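Local coordinates for response regulator receiver modulated diguanylate cyclase with PAS/PAC sensor (Desulfovibrio desulfuricans subsp. desulfuricans, PDB 3CG0), which probably receives a phosphoryl signal through its CheY-like receiver domain, the part crystallised here, to regulate synthesis of cyclic di-GMP by the full-length protein, at residues 57-71 with 86-100. Numbering follows the deposited sequence.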
ATOM      1  N   ILE C  57     -18.108  -9.916 -13.677  1.00 39.10           N
ATOM      2  CA  ILE C  57     -18.920  -8.711 -13.852  1.00 30.83           C
ATOM      3  C   ILE C  57     -20.180  -9.029 -14.676  1.00 34.88           C
ATOM      4  O   ILE C  57     -20.204  -9.991 -15.439  1.00 34.28           O
ATOM      5  CB  ILE C  57     -18.094  -7.552 -14.515  1.00 35.30           C
ATOM      6  CG1 ILE C  57     -18.842  -6.219 -14.434  1.00 30.35           C
ATOM      7  CG2 ILE C  57     -17.680  -7.908 -15.951  1.00 27.45           C
ATOM      8  CD1 ILE C  57     -17.993  -5.010 -14.617  1.00 24.35           C
ATOM      9  N   ALA C  58     -21.225  -8.228 -14.498  1.00 33.56           N
ATOM     10  CA  ALA C  58     -22.467  -8.400 -15.235  1.00 35.67           C
ATOM     11  C   ALA C  58     -22.848  -7.089 -15.897  1.00 33.22           C
ATOM     12  O   ALA C  58     -22.842  -6.042 -15.242  1.00 37.05           O
ATOM     13  CB  ALA C  58     -23.579  -8.867 -14.294  1.00 35.36           C
ATOM     14  N   LEU C  59     -23.155  -7.144 -17.196  1.00 36.23           N
ATOM     15  CA  LEU C  59     -23.678  -5.985 -17.916  1.00 35.61           C
ATOM     16  C   LEU C  59     -25.171  -6.160 -18.052  1.00 37.17           C
ATOM     17  O   LEU C  59     -25.614  -7.132 -18.638  1.00 37.54           O
ATOM     18  CB  LEU C  59     -23.033  -5.845 -19.297  1.00 40.81           C
ATOM     19  CG  LEU C  59     -21.506  -5.752 -19.392  1.00 42.87           C
ATOM     20  CD1 LEU C  59     -21.118  -5.348 -20.793  1.00 39.62           C
ATOM     21  CD2 LEU C  59     -20.931  -4.780 -18.382  1.00 34.55           C
ATOM     22  N   VAL C  60     -25.946  -5.239 -17.484  1.00 39.30           N
ATOM     23  CA  VAL C  60     -27.406  -5.396 -17.394  1.00 33.15           C
ATOM     24  C   VAL C  60     -28.100  -4.265 -18.138  1.00 41.79           C
ATOM     25  O   VAL C  60     -27.725  -3.088 -17.982  1.00 37.36           O
ATOM     26  CB  VAL C  60     -27.899  -5.456 -15.909  1.00 35.10           C
ATOM     27  CG1 VAL C  60     -29.428  -5.651 -15.826  1.00 27.00           C
ATOM     28  CG2 VAL C  60     -27.222  -6.591 -15.145  1.00 28.90           C
ATOM     29  N   ASP C  61     -29.099  -4.597 -18.960  1.00 36.23           N
ATOM     30  CA  ASP C  61     -29.886  -3.529 -19.565  1.00 44.38           C
ATOM     31  C   ASP C  61     -30.873  -3.030 -18.542  1.00 46.03           C
ATOM     32  O   ASP C  61     -31.684  -3.803 -18.009  1.00 50.86           O
ATOM     33  CB  ASP C  61     -30.601  -3.940 -20.850  1.00 45.98           C
ATOM     34  CG  ASP C  61     -30.900  -2.741 -21.749  1.00 50.78           C
ATOM     35  OD1 ASP C  61     -31.639  -1.824 -21.327  1.00 34.22           O
ATOM     36  OD2 ASP C  61     -30.369  -2.694 -22.876  1.00 64.37           O
ATOM     37  N   ILE C  62     -30.795  -1.730 -18.267  1.00 45.98           N
ATOM     38  CA  ILE C  62     -31.606  -1.107 -17.232  1.00 42.21           C
ATOM     39  C   ILE C  62     -33.092  -1.204 -17.570  1.00 46.90           C
ATOM     40  O   ILE C  62     -33.933  -1.235 -16.678  1.00 49.88           O
ATOM     41  CB  ILE C  62     -31.147   0.363 -16.950  1.00 40.91           C
ATOM     42  CG1 ILE C  62     -31.631   0.842 -15.574  1.00 42.66           C
ATOM     43  CG2 ILE C  62     -31.549   1.342 -18.088  1.00 31.56           C
ATOM     44  CD1 ILE C  62     -30.802   1.982 -15.009  1.00 42.10           C
ATOM     45  N   MET C  63     -33.381  -1.329 -18.865  1.00 54.77           N
ATOM     46  CA  MET C  63     -34.735  -1.260 -19.395  1.00 58.58           C
ATOM     47  C   MET C  63     -35.395  -2.616 -19.660  1.00 58.25           C
ATOM     48  O   MET C  63     -36.438  -2.660 -20.322  1.00 60.47           O
ATOM     49  CB  MET C  63     -34.750  -0.389 -20.662  1.00 63.04           C
ATOM     50  CG  MET C  63     -35.567   0.906 -20.539  1.00 74.95           C
ATOM     51  SD  MET C  63     -35.013   2.126 -19.322  1.00 78.69           S
ATOM     52  CE  MET C  63     -36.595   2.589 -18.624  1.00 71.14           C
ATOM     53  N   LEU C  64     -34.793  -3.688 -19.152  1.00 56.49           N
ATOM     54  CA  LEU C  64     -35.379  -5.018 -19.249  1.00 60.19           C
ATOM     55  C   LEU C  64     -36.802  -5.038 -18.702  1.00 67.41           C
ATOM     56  O   LEU C  64     -37.118  -4.340 -17.738  1.00 68.73           O
ATOM     57  CB  LEU C  64     -34.516  -6.039 -18.505  1.00 59.32           C
ATOM     58  CG  LEU C  64     -33.524  -6.837 -19.355  1.00 60.82           C
ATOM     59  CD1 LEU C  64     -32.933  -7.986 -18.553  1.00 54.59           C
ATOM     60  CD2 LEU C  64     -34.193  -7.349 -20.621  1.00 63.09           C
ATOM     61  N   CYS C  65     -37.654  -5.843 -19.325  1.00 74.88           N
ATOM     62  CA  CYS C  65     -39.004  -6.080 -18.818  1.00 80.14           C
ATOM     63  C   CYS C  65     -39.292  -7.580 -18.794  1.00 80.06           C
ATOM     64  O   CYS C  65     -38.499  -8.385 -19.297  1.00 81.03           O
ATOM     65  CB  CYS C  65     -40.057  -5.297 -19.631  1.00 83.52           C
ATOM     66  SG  CYS C  65     -40.485  -5.935 -21.298  1.00 95.64           S
ATOM     67  N   GLY C  66     -40.421  -7.950 -18.195  1.00 81.28           N
ATOM     68  CA  GLY C  66     -40.803  -9.352 -18.076  1.00 79.72           C
ATOM     69  C   GLY C  66     -40.824  -9.829 -16.639  1.00 77.60           C
ATOM     70  O   GLY C  66     -41.352  -9.146 -15.758  1.00 79.10           O
ATOM     71  N   ALA C  67     -40.234 -11.003 -16.415  1.00 74.17           N
ATOM     72  CA  ALA C  67     -40.241 -11.679 -15.119  1.00 73.40           C
ATOM     73  C   ALA C  67     -39.554 -10.874 -14.011  1.00 73.53           C
ATOM     74  O   ALA C  67     -40.148 -10.627 -12.955  1.00 75.10           O
ATOM     75  CB  ALA C  67     -39.614 -13.059 -15.252  1.00 75.17           C
ATOM     76  N   LEU C  68     -38.301 -10.491 -14.259  1.00 68.68           N
ATOM     77  CA  LEU C  68     -37.563  -9.551 -13.416  1.00 61.46           C
ATOM     78  C   LEU C  68     -37.162  -8.411 -14.322  1.00 56.00           C
ATOM     79  O   LEU C  68     -36.802  -8.648 -15.471  1.00 57.95           O
ATOM     80  CB  LEU C  68     -36.290 -10.187 -12.855  1.00 56.93           C
ATOM     81  CG  LEU C  68     -36.319 -11.250 -11.763  1.00 58.58           C
ATOM     82  CD1 LEU C  68     -34.928 -11.782 -11.556  1.00 59.96           C
ATOM     83  CD2 LEU C  68     -36.860 -10.702 -10.454  1.00 61.68           C
ATOM     84  N   ASP C  69     -37.225  -7.180 -13.830  1.00 47.45           N
ATOM     85  CA  ASP C  69     -36.725  -6.057 -14.620  1.00 49.77           C
ATOM     86  C   ASP C  69     -35.201  -5.954 -14.493  1.00 44.61           C
ATOM     87  O   ASP C  69     -34.580  -6.770 -13.807  1.00 50.74           O
ATOM     88  CB  ASP C  69     -37.454  -4.736 -14.302  1.00 51.36           C
ATOM     89  CG  ASP C  69     -37.365  -4.330 -12.836  1.00 62.24           C
ATOM     90  OD1 ASP C  69     -38.435  -4.173 -12.211  1.00 69.75           O
ATOM     91  OD2 ASP C  69     -36.242  -4.144 -12.310  1.00 64.40           O
ATOM     92  N   GLY C  70     -34.609  -4.964 -15.158  1.00 40.27           N
ATOM     93  CA  GLY C  70     -33.157  -4.789 -15.169  1.00 41.98           C
ATOM     94  C   GLY C  70     -32.608  -4.495 -13.792  1.00 39.27           C
ATOM     95  O   GLY C  70     -31.560  -5.003 -13.404  1.00 44.59           O
ATOM     96  N   VAL C  71     -33.357  -3.699 -13.041  1.00 43.39           N
ATOM     97  CA  VAL C  71     -32.933  -3.269 -11.719  1.00 41.20           C
ATOM     98  C   VAL C  71     -32.941  -4.429 -10.720  1.00 37.89           C
ATOM     99  O   VAL C  71     -31.981  -4.603  -9.965  1.00 40.55           O
ATOM    100  CB  VAL C  71     -33.733  -2.018 -11.258  1.00 36.48           C
ATOM    101  CG1 VAL C  71     -33.405  -1.650  -9.840  1.00 41.17           C
ATOM    102  CG2 VAL C  71     -33.399  -0.837 -12.162  1.00 33.40           C
ATOM    103  N   ILE C  86     -22.520  -2.981 -14.223  1.00 31.92           N
ATOM    104  CA  ILE C  86     -22.617  -1.808 -15.075  1.00 40.29           C
ATOM    105  C   ILE C  86     -23.956  -1.888 -15.774  1.00 42.00           C
ATOM    106  O   ILE C  86     -24.301  -2.932 -16.336  1.00 46.13           O
ATOM    107  CB  ILE C  86     -21.476  -1.748 -16.104  1.00 40.39           C
ATOM    108  CG1 ILE C  86     -20.132  -1.891 -15.386  1.00 31.84           C
ATOM    109  CG2 ILE C  86     -21.552  -0.451 -16.941  1.00 35.27           C
ATOM    110  CD1 ILE C  86     -18.938  -1.746 -16.281  1.00 41.65           C
ATOM    111  N   PHE C  87     -24.740  -0.813 -15.697  1.00 44.59           N
ATOM    112  CA  PHE C  87     -26.018  -0.793 -16.395  1.00 39.21           C
ATOM    113  C   PHE C  87     -25.827  -0.323 -17.812  1.00 37.27           C
ATOM    114  O   PHE C  87     -25.088   0.618 -18.064  1.00 35.94           O
ATOM    115  CB  PHE C  87     -27.036   0.113 -15.716  1.00 37.59           C
ATOM    116  CG  PHE C  87     -27.716  -0.506 -14.537  1.00 41.48           C
ATOM    117  CD1 PHE C  87     -28.598  -1.578 -14.691  1.00 31.57           C
ATOM    118  CD2 PHE C  87     -27.519   0.025 -13.271  1.00 39.67           C
ATOM    119  CE1 PHE C  87     -29.225  -2.117 -13.603  1.00 31.85           C
ATOM    120  CE2 PHE C  87     -28.151  -0.515 -12.163  1.00 41.48           C
ATOM    121  CZ  PHE C  87     -28.996  -1.586 -12.322  1.00 29.25           C
ATOM    122  N   ILE C  88     -26.502  -0.993 -18.731  1.00 38.74           N
ATOM    123  CA  ILE C  88     -26.579  -0.566 -20.124  1.00 44.15           C
ATOM    124  C   ILE C  88     -27.867   0.233 -20.289  1.00 48.90           C
ATOM    125  O   ILE C  88     -28.955  -0.260 -19.976  1.00 56.15           O
ATOM    126  CB  ILE C  88     -26.542  -1.780 -21.088  1.00 46.75           C
ATOM    127  CG1 ILE C  88     -25.315  -2.670 -20.809  1.00 45.94           C
ATOM    128  CG2 ILE C  88     -26.596  -1.323 -22.532  1.00 42.34           C
ATOM    129  CD1 ILE C  88     -23.952  -1.954 -20.937  1.00 43.18           C
ATOM    130  N   THR C  89     -27.748   1.473 -20.751  1.00 52.51           N
ATOM    131  CA  THR C  89     -28.894   2.379 -20.766  1.00 62.74           C
ATOM    132  C   THR C  89     -29.292   2.837 -22.166  1.00 68.70           C
ATOM    133  O   THR C  89     -28.479   2.839 -23.092  1.00 67.72           O
ATOM    134  CB  THR C  89     -28.661   3.650 -19.899  1.00 62.84           C
ATOM    135  OG1 THR C  89     -27.683   4.489 -20.523  1.00 67.27           O
ATOM    136  CG2 THR C  89     -28.209   3.300 -18.496  1.00 57.52           C
ATOM    137  N   SER C  90     -30.557   3.218 -22.312  1.00 77.70           N
ATOM    138  CA  SER C  90     -31.009   3.958 -23.484  1.00 85.85           C
ATOM    139  C   SER C  90     -31.978   5.069 -23.092  1.00 89.82           C
ATOM    140  O   SER C  90     -31.782   6.230 -23.452  1.00 89.35           O
ATOM    141  CB  SER C  90     -31.669   3.016 -24.492  1.00 86.11           C
ATOM    142  OG  SER C  90     -32.691   2.249 -23.879  1.00 85.59           O
ATOM    143  N   SER C  91     -33.022   4.707 -22.353  1.00 95.31           N
ATOM    144  CA  SER C  91     -34.102   5.647 -22.041  1.00 99.45           C
ATOM    145  C   SER C  91     -33.715   6.634 -20.933  1.00100.83           C
ATOM    146  O   SER C  91     -32.575   6.631 -20.457  1.00101.04           O
ATOM    147  CB  SER C  91     -35.385   4.881 -21.684  1.00101.60           C
ATOM    148  OG  SER C  91     -36.508   5.739 -21.564  1.00103.92           O
ATOM    149  N   GLN C  92     -34.671   7.474 -20.540  1.00102.88           N
ATOM    150  CA  GLN C  92     -34.433   8.566 -19.594  1.00103.63           C
ATOM    151  C   GLN C  92     -35.433   8.607 -18.428  1.00101.23           C
ATOM    152  O   GLN C  92     -35.636   9.671 -17.827  1.00102.89           O
ATOM    153  CB  GLN C  92     -34.447   9.909 -20.339  1.00106.09           C
ATOM    154  CG  GLN C  92     -33.104  10.340 -20.919  1.00109.44           C
ATOM    155  CD  GLN C  92     -32.296  11.192 -19.954  1.00113.57           C
ATOM    156  OE1 GLN C  92     -31.817  10.709 -18.926  1.00114.52           O
ATOM    157  NE2 GLN C  92     -32.135  12.468 -20.287  1.00114.06           N
ATOM    158  N   ASP C  93     -36.045   7.464 -18.107  1.00 95.63           N
ATOM    159  CA  ASP C  93     -37.019   7.399 -17.012  1.00 90.34           C
ATOM    160  C   ASP C  93     -36.343   7.579 -15.657  1.00 85.58           C
ATOM    161  O   ASP C  93     -35.751   6.641 -15.119  1.00 84.75           O
ATOM    162  CB  ASP C  93     -37.831   6.093 -17.042  1.00 92.15           C
ATOM    163  CG  ASP C  93     -39.027   6.118 -16.079  1.00 92.44           C
ATOM    164  OD1 ASP C  93     -39.527   7.219 -15.757  1.00 89.52           O
ATOM    165  OD2 ASP C  93     -39.478   5.035 -15.647  1.00 90.90           O
ATOM    166  N   VAL C  94     -36.452   8.801 -15.132  1.00 80.43           N
ATOM    167  CA  VAL C  94     -35.856   9.219 -13.857  1.00 77.01           C
ATOM    168  C   VAL C  94     -36.144   8.207 -12.748  1.00 75.81           C
ATOM    169  O   VAL C  94     -35.241   7.809 -12.016  1.00 76.35           O
ATOM    170  CB  VAL C  94     -36.369  10.636 -13.434  1.00 79.17           C
ATOM    171  CG1 VAL C  94     -35.712  11.112 -12.130  1.00 72.65           C
ATOM    172  CG2 VAL C  94     -36.145  11.655 -14.560  1.00 80.54           C
ATOM    173  N   GLU C  95     -37.400   7.773 -12.679  1.00 71.51           N
ATOM    174  CA  GLU C  95     -37.878   6.795 -11.713  1.00 70.36           C
ATOM    175  C   GLU C  95     -37.070   5.494 -11.676  1.00 69.34           C
ATOM    176  O   GLU C  95     -36.866   4.942 -10.602  1.00 68.50           O
ATOM    177  CB  GLU C  95     -39.342   6.479 -12.014  1.00 76.10           C
ATOM    178  CG  GLU C  95     -40.263   6.504 -10.808  1.00 86.79           C
ATOM    179  CD  GLU C  95     -41.681   6.955 -11.162  1.00 94.43           C
ATOM    180  OE1 GLU C  95     -42.021   7.004 -12.368  1.00 92.81           O
ATOM    181  OE2 GLU C  95     -42.453   7.265 -10.228  1.00 93.71           O
ATOM    182  N   THR C  96     -36.611   5.004 -12.833  1.00 66.79           N
ATOM    183  CA  THR C  96     -35.843   3.747 -12.872  1.00 62.98           C
ATOM    184  C   THR C  96     -34.404   3.941 -12.416  1.00 59.70           C
ATOM    185  O   THR C  96     -33.835   3.051 -11.785  1.00 54.66           O
ATOM    186  CB  THR C  96     -35.859   3.042 -14.255  1.00 64.48           C
ATOM    187  OG1 THR C  96     -35.228   3.871 -15.235  1.00 70.30           O
ATOM    188  CG2 THR C  96     -37.280   2.702 -14.685  1.00 56.28           C
ATOM    189  N   PHE C  97     -33.833   5.107 -12.722  1.00 58.53           N
ATOM    190  CA  PHE C  97     -32.517   5.501 -12.207  1.00 60.15           C
ATOM    191  C   PHE C  97     -32.498   5.723 -10.694  1.00 63.91           C
ATOM    192  O   PHE C  97     -31.431   5.682 -10.081  1.00 68.86           O
ATOM    193  CB  PHE C  97     -32.000   6.754 -12.915  1.00 60.37           C
ATOM    194  CG  PHE C  97     -31.577   6.517 -14.337  1.00 59.95           C
ATOM    195  CD1 PHE C  97     -30.493   5.689 -14.630  1.00 63.05           C
ATOM    196  CD2 PHE C  97     -32.251   7.129 -15.384  1.00 63.44           C
ATOM    197  CE1 PHE C  97     -30.099   5.467 -15.945  1.00 63.33           C
ATOM    198  CE2 PHE C  97     -31.862   6.914 -16.708  1.00 65.25           C
ATOM    199  CZ  PHE C  97     -30.787   6.079 -16.986  1.00 63.01           C
ATOM    200  N   GLN C  98     -33.671   5.968 -10.104  1.00 65.07           N
ATOM    201  CA  GLN C  98     -33.813   6.046  -8.648  1.00 66.55           C
ATOM    202  C   GLN C  98     -33.670   4.658  -8.044  1.00 63.81           C
ATOM    203  O   GLN C  98     -32.966   4.490  -7.048  1.00 64.58           O
ATOM    204  CB  GLN C  98     -35.171   6.632  -8.228  1.00 69.83           C
ATOM    205  CG  GLN C  98     -35.544   7.967  -8.843  1.00 74.53           C
ATOM    206  CD  GLN C  98     -35.248   9.140  -7.947  1.00 81.66           C
ATOM    207  OE1 GLN C  98     -34.088   9.453  -7.664  1.00 85.38           O
ATOM    208  NE2 GLN C  98     -36.301   9.814  -7.506  1.00 79.72           N
ATOM    209  N   ARG C  99     -34.342   3.670  -8.641  1.00 60.71           N
ATOM    210  CA  ARG C  99     -34.272   2.292  -8.148  1.00 61.10           C
ATOM    211  C   ARG C  99     -32.926   1.658  -8.470  1.00 58.55           C
ATOM    212  O   ARG C  99     -32.455   0.792  -7.737  1.00 62.39           O
ATOM    213  CB  ARG C  99     -35.384   1.404  -8.717  1.00 62.22           C
ATOM    214  CG  ARG C  99     -36.670   2.098  -9.085  1.00 65.52           C
ATOM    215  CD  ARG C  99     -37.892   1.196  -8.933  1.00 65.87           C
ATOM    216  NE  ARG C  99     -37.621  -0.236  -9.076  1.00 63.81           N
ATOM    217  CZ  ARG C  99     -37.741  -0.928 -10.208  1.00 62.37           C
ATOM    218  NH1 ARG C  99     -38.102  -0.331 -11.338  1.00 52.76           N
ATOM    219  NH2 ARG C  99     -37.482  -2.229 -10.210  1.00 64.73           N
ATOM    220  N   ALA C 100     -32.315   2.093  -9.570  1.00 58.78           N
ATOM    221  CA  ALA C 100     -31.003   1.594  -9.976  1.00 55.07           C
ATOM    222  C   ALA C 100     -29.914   2.071  -9.018  1.00 52.09           C
ATOM    223  O   ALA C 100     -28.970   1.342  -8.753  1.00 45.14           O
ATOM    224  CB  ALA C 100     -30.692   2.013 -11.386  1.00 55.63           C
TER
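In the CheY-like receiver fold, parallel strands 57-61 and 85-89 adjoin within a beta-alpha-beta unit, and the loops after them border the predicted phosphorylation site, Asp61, unmodified here. Parallel pairing rests on three backbone bonds with N-H...O angles of at least 165°: Ile86 N to Ala58 O, Val60 N to Ile86 O (3.1 Å) and Ile62 N to Ile88 O (2.9 Å). Leu59 and Asp61 share one sheet face with Ile86 and Ile88; Val60 and Phe87 occupy the other. Leu59 CD2 lies alongside Ile86 CB at 3.8 Å.

Beyond the strand, Ile62 turns its CG1 branch anti to the backbone N and stays extended at chi2, which together put Ile62 CD1 4.2 Å from the Phe87 ring centroid, 18° off the ring normal: a CH-pi contact over one face. Ile62 CD1 also reaches Ala100 CB at 3.6 Å and touches Phe97, joining the loop after strand 57-61 to helix 94-101. Gly70 O meets the Phe87 edge in plane.

Asp69 and Arg99 form a salt bridge: Arg99 NH2 approaches Asp69 OD1 at 2.9 Å, on the syn side but 26° out of the carboxylate plane, while its bond to OD2 is weak. Asp69 also N-caps helix 70-80, its OD2 accepting from Glu72 N. Lys111 makes a long, weak ion pair with Asp61 OD2. Asp61 OD1 closes an Asx turn, accepting Met63 N at 3.1 Å through its anti lone pair.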